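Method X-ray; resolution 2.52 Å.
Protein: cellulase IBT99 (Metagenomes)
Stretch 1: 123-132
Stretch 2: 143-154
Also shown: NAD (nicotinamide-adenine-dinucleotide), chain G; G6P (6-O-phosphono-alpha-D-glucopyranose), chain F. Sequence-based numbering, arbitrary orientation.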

# COMPACT_ATOMS: atom_id res chain seq x y z
N THR A 123 -5.99 -14.03 -28.73
CA THR A 123 -5.45 -12.75 -29.16
C THR A 123 -4.16 -12.36 -28.45
O THR A 123 -3.46 -11.45 -28.92
CB THR A 123 -6.50 -11.64 -28.94
OG1 THR A 123 -7.80 -12.16 -29.23
CG2 THR A 123 -6.23 -10.44 -29.84
N ILE A 124 -3.80 -13.04 -27.35
CA ILE A 124 -2.65 -12.62 -26.55
C ILE A 124 -1.37 -12.66 -27.37
O ILE A 124 -0.73 -11.63 -27.61
CB ILE A 124 -2.54 -13.49 -25.28
CG1 ILE A 124 -3.71 -13.22 -24.34
CG2 ILE A 124 -1.22 -13.22 -24.57
CD1 ILE A 124 -3.67 -14.02 -23.06
N TYR A 125 -0.98 -13.85 -27.82
CA TYR A 125 0.29 -14.01 -28.52
C TYR A 125 0.29 -13.38 -29.92
O TYR A 125 1.31 -12.80 -30.31
CB TYR A 125 0.67 -15.49 -28.60
CG TYR A 125 1.24 -16.03 -27.31
CD1 TYR A 125 2.45 -15.56 -26.82
CD2 TYR A 125 0.57 -16.99 -26.57
CE1 TYR A 125 2.98 -16.04 -25.64
CE2 TYR A 125 1.08 -17.48 -25.39
CZ TYR A 125 2.29 -17.00 -24.92
OH TYR A 125 2.82 -17.48 -23.75
N PRO A 126 -0.80 -13.47 -30.70
CA PRO A 126 -0.82 -12.72 -31.96
C PRO A 126 -0.64 -11.22 -31.78
O PRO A 126 -0.05 -10.57 -32.65
CB PRO A 126 -2.20 -13.06 -32.54
CG PRO A 126 -2.47 -14.42 -32.04
CD PRO A 126 -1.91 -14.44 -30.64
N MSE A 127 -1.13 -10.66 -30.68
CA MSE A 127 -0.91 -9.24 -30.39
C MSE A 127 0.55 -8.98 -30.03
O MSE A 127 1.12 -7.96 -30.40
CB MSE A 127 -1.82 -8.77 -29.25
CG MSE A 127 -3.19 -8.30 -29.71
SE MSE A 127 -3.07 -6.76 -30.90
CE MSE A 127 -2.00 -5.59 -29.76
N VAL A 128 1.15 -9.93 -29.30
CA VAL A 128 2.56 -9.80 -28.95
C VAL A 128 3.43 -9.86 -30.20
O VAL A 128 4.43 -9.14 -30.32
CB VAL A 128 2.96 -10.89 -27.93
CG1 VAL A 128 4.45 -10.87 -27.67
CG2 VAL A 128 2.19 -10.70 -26.63
N GLN A 129 3.05 -10.71 -31.16
CA GLN A 129 3.78 -10.76 -32.43
C GLN A 129 3.65 -9.45 -33.19
O GLN A 129 4.60 -9.04 -33.88
CB GLN A 129 3.27 -11.93 -33.27
CG GLN A 129 4.13 -12.22 -34.49
CD GLN A 129 3.68 -13.46 -35.23
OE1 GLN A 129 2.49 -13.64 -35.51
NE2 GLN A 129 4.63 -14.33 -35.56
N LEU A 130 2.50 -8.78 -33.09
CA LEU A 130 2.35 -7.47 -33.70
C LEU A 130 3.29 -6.45 -33.05
O LEU A 130 3.83 -5.57 -33.72
CB LEU A 130 0.90 -7.00 -33.60
CG LEU A 130 0.60 -5.54 -33.97
CD1 LEU A 130 0.97 -5.26 -35.41
CD2 LEU A 130 -0.86 -5.21 -33.70
N ILE A 131 3.49 -6.57 -31.73
CA ILE A 131 4.39 -5.67 -31.02
C ILE A 131 5.82 -5.87 -31.50
O ILE A 131 6.54 -4.91 -31.80
CB ILE A 131 4.27 -5.88 -29.50
CG1 ILE A 131 2.85 -5.57 -29.02
CG2 ILE A 131 5.29 -5.02 -28.77
CD1 ILE A 131 2.48 -4.11 -29.09
N ASP A 132 6.25 -7.13 -31.60
CA ASP A 132 7.63 -7.42 -32.00
C ASP A 132 7.89 -7.03 -33.45
O ASP A 132 9.03 -6.74 -33.82
CB ASP A 132 7.94 -8.90 -31.78
CG ASP A 132 7.83 -9.30 -30.32
OD1 ASP A 132 8.23 -8.49 -29.45
OD2 ASP A 132 7.35 -10.42 -30.04
N TRP A 143 3.61 4.10 -33.00
CA TRP A 143 2.51 4.03 -32.05
C TRP A 143 1.49 3.02 -32.55
O TRP A 143 1.12 3.04 -33.73
CB TRP A 143 1.83 5.40 -31.86
CG TRP A 143 2.58 6.31 -30.95
CD1 TRP A 143 3.20 7.48 -31.28
CD2 TRP A 143 2.79 6.13 -29.54
NE1 TRP A 143 3.78 8.04 -30.17
CE2 TRP A 143 3.55 7.23 -29.09
CE3 TRP A 143 2.42 5.15 -28.62
CZ2 TRP A 143 3.93 7.37 -27.76
CZ3 TRP A 143 2.80 5.29 -27.30
CH2 TRP A 143 3.55 6.40 -26.88
N ILE A 144 1.07 2.13 -31.67
CA ILE A 144 0.04 1.14 -31.97
C ILE A 144 -1.21 1.53 -31.20
O ILE A 144 -1.33 1.23 -30.00
CB ILE A 144 0.49 -0.28 -31.62
CG1 ILE A 144 1.78 -0.63 -32.37
CG2 ILE A 144 -0.61 -1.28 -31.97
CD1 ILE A 144 2.28 -2.01 -32.05
N VAL A 145 -2.14 2.19 -31.87
CA VAL A 145 -3.42 2.51 -31.25
C VAL A 145 -4.31 1.27 -31.35
O VAL A 145 -5.05 1.10 -32.33
CB VAL A 145 -4.06 3.75 -31.91
CG1 VAL A 145 -5.41 4.03 -31.27
CG2 VAL A 145 -3.13 4.95 -31.75
N ASN A 146 -4.22 0.40 -30.35
CA ASN A 146 -4.93 -0.87 -30.38
C ASN A 146 -6.35 -0.68 -29.85
O ASN A 146 -6.55 -0.16 -28.75
CB ASN A 146 -4.18 -1.91 -29.55
CG ASN A 146 -4.93 -3.22 -29.43
OD1 ASN A 146 -5.65 -3.62 -30.34
ND2 ASN A 146 -4.76 -3.89 -28.30
N TYR A 147 -7.33 -1.10 -30.64
CA TYR A 147 -8.71 -1.14 -30.20
C TYR A 147 -9.34 -2.50 -30.49
O TYR A 147 -10.56 -2.60 -30.61
CB TYR A 147 -9.53 -0.01 -30.84
CG TYR A 147 -9.47 0.03 -32.35
CD1 TYR A 147 -8.45 0.71 -33.00
CD2 TYR A 147 -10.44 -0.59 -33.12
CE1 TYR A 147 -8.39 0.76 -34.38
CE2 TYR A 147 -10.39 -0.55 -34.50
CZ TYR A 147 -9.36 0.13 -35.12
OH TYR A 147 -9.32 0.17 -36.49
N SER A 148 -8.52 -3.54 -30.62
CA SER A 148 -9.03 -4.88 -30.82
C SER A 148 -9.41 -5.51 -29.49
O SER A 148 -8.79 -5.25 -28.46
CB SER A 148 -7.99 -5.75 -31.54
OG SER A 148 -6.76 -5.78 -30.84
N ASN A 149 -10.43 -6.34 -29.53
CA ASN A 149 -11.00 -6.96 -28.34
C ASN A 149 -10.47 -8.37 -28.15
O ASN A 149 -10.02 -9.01 -29.11
CB ASN A 149 -12.53 -6.99 -28.45
CG ASN A 149 -13.17 -5.70 -27.97
OD1 ASN A 149 -12.61 -4.98 -27.15
ND2 ASN A 149 -14.36 -5.40 -28.49
N PRO A 150 -10.49 -8.90 -26.91
CA PRO A 150 -10.90 -8.22 -25.67
C PRO A 150 -9.83 -7.25 -25.18
O PRO A 150 -8.74 -7.68 -24.80
CB PRO A 150 -11.09 -9.37 -24.68
CG PRO A 150 -11.17 -10.61 -25.52
CD PRO A 150 -10.28 -10.33 -26.68
N ALA A 151 -10.15 -5.95 -25.18
CA ALA A 151 -9.16 -4.94 -24.83
C ALA A 151 -8.68 -5.08 -23.39
O ALA A 151 -7.57 -4.67 -23.07
CB ALA A 151 -9.74 -3.54 -25.06
N ALA A 152 -9.51 -5.66 -22.52
CA ALA A 152 -9.10 -5.83 -21.13
C ALA A 152 -8.01 -6.89 -20.99
O ALA A 152 -7.01 -6.67 -20.30
CB ALA A 152 -10.31 -6.20 -20.27
N ILE A 153 -8.19 -8.04 -21.64
CA ILE A 153 -7.24 -9.13 -21.48
C ILE A 153 -5.96 -8.85 -22.25
O ILE A 153 -4.86 -9.13 -21.76
CB ILE A 153 -7.89 -10.46 -21.92
CG1 ILE A 153 -9.09 -10.78 -21.02
CG2 ILE A 153 -6.88 -11.59 -21.88
CD1 ILE A 153 -9.86 -12.00 -21.45
N VAL A 154 -6.07 -8.30 -23.46
CA VAL A 154 -4.88 -8.09 -24.28
C VAL A 154 -4.01 -6.99 -23.71
O VAL A 154 -2.78 -7.04 -23.83
CB VAL A 154 -5.27 -7.81 -25.75
CG1 VAL A 154 -6.13 -8.95 -26.30
CG2 VAL A 154 -6.00 -6.48 -25.88
PA NAD G . -13.66 -9.31 -38.83
O1A NAD G . -13.64 -10.75 -38.43
O2A NAD G . -14.71 -8.86 -39.79
O5B NAD G . -12.21 -8.91 -39.40
C5B NAD G . -11.03 -9.14 -38.57
C4B NAD G . -9.81 -9.19 -39.46
O4B NAD G . -8.64 -9.48 -38.65
C3B NAD G . -9.82 -10.26 -40.56
O3B NAD G . -9.45 -9.67 -41.80
C2B NAD G . -8.75 -11.25 -40.10
O2B NAD G . -8.18 -12.02 -41.14
C1B NAD G . -7.78 -10.30 -39.42
N9A NAD G . -6.82 -10.94 -38.54
C8A NAD G . -7.03 -12.04 -37.74
N7A NAD G . -5.98 -12.41 -37.07
C5A NAD G . -4.99 -11.51 -37.45
C6A NAD G . -3.64 -11.38 -37.08
N6A NAD G . -3.02 -12.19 -36.22
N1A NAD G . -2.93 -10.38 -37.65
C2A NAD G . -3.55 -9.57 -38.52
N3A NAD G . -4.81 -9.60 -38.94
C4A NAD G . -5.49 -10.60 -38.36
O3 NAD G . -13.76 -8.41 -37.51
PN NAD G . -14.63 -7.11 -37.15
O1N NAD G . -14.43 -6.08 -38.22
O2N NAD G . -16.02 -7.54 -36.82
O5D NAD G . -13.89 -6.63 -35.81
C5D NAD G . -12.46 -6.42 -35.87
C4D NAD G . -11.93 -6.24 -34.47
O4D NAD G . -12.37 -4.97 -33.95
C3D NAD G . -12.40 -7.28 -33.44
O3D NAD G . -11.30 -7.71 -32.65
C2D NAD G . -13.39 -6.44 -32.61
O2D NAD G . -13.68 -6.97 -31.33
C1D NAD G . -12.65 -5.11 -32.57
N1N NAD G . -13.52 -3.99 -32.13
C2N NAD G . -13.36 -3.45 -30.88
C3N NAD G . -14.18 -2.42 -30.45
C7N NAD G . -13.92 -1.84 -29.08
O7N NAD G . -14.87 -1.46 -28.39
N7N NAD G . -12.66 -1.73 -28.69
C4N NAD G . -15.19 -1.96 -31.28
C5N NAD G . -15.32 -2.49 -32.55
C6N NAD G . -14.47 -3.49 -32.96
C1 G6P F . -18.96 -1.74 -29.05
C2 G6P F . -18.08 -2.57 -28.12
C3 G6P F . -17.38 -3.70 -28.88
C4 G6P F . -18.39 -4.49 -29.70
C5 G6P F . -19.18 -3.54 -30.59
C6 G6P F . -20.18 -4.26 -31.48
O1 G6P F . -18.14 -1.05 -29.99
O2 G6P F . -17.10 -1.73 -27.51
O3 G6P F . -16.72 -4.56 -27.95
O4 G6P F . -17.71 -5.45 -30.51
O5 G6P F . -19.86 -2.59 -29.76
O6 G6P F . -20.04 -5.68 -31.37
P G6P F . -20.75 -6.64 -32.45
O1P G6P F . -21.27 -7.79 -31.63
O2P G6P F . -19.64 -6.99 -33.41
O3P G6P F . -21.83 -5.77 -33.05

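Stretch 1 is helical throughout, and stretch 2 runs from a strand (to Asn146) through a loop into a second helix at Ala151. Helix and strand axes pass 10.7 Å apart, nearly antiparallel at 156°. No hydrogen bond crosses the interface; the two stretches meet through side-chain packing, covering 417 Å² in all.

The apolar contacts lie toward both ends. Ile144 points toward the helix, its CD1 3.6 Å from CD1 of Ile131 and its CG2 4.3 Å from CD2 of Leu130; branched aliphatic chains fill such a space without leaving polar groups unpaired. At the other end, Ile124 CD1 lies 4.2 Å from Ile153 CG2, and Thr123 CB is 3.8 Å from Val154 CG1, while the threonine hydroxyl is hydrogen-bonded elsewhere in the structure.

Between them the selenomethionine Met127 faces a polar patch. Its CE is 3.6 Å from Asn146 ND2 and its SE 3.8 Å from Ser148 OG, a flexible chain suited to an uneven surface. That surface is fixed by Asn146 OD1, which accepts from Ser148 N (2.9 Å) and, very short, from Ser148 OG (2.5 Å).

The loop also serves the ligands: Tyr147 O accepts from NAD N7N at 3.0 Å, and Asn149, its CA-to-CB bond pointing away from the helix, makes weak hydrogen bonds to NAD and G6P.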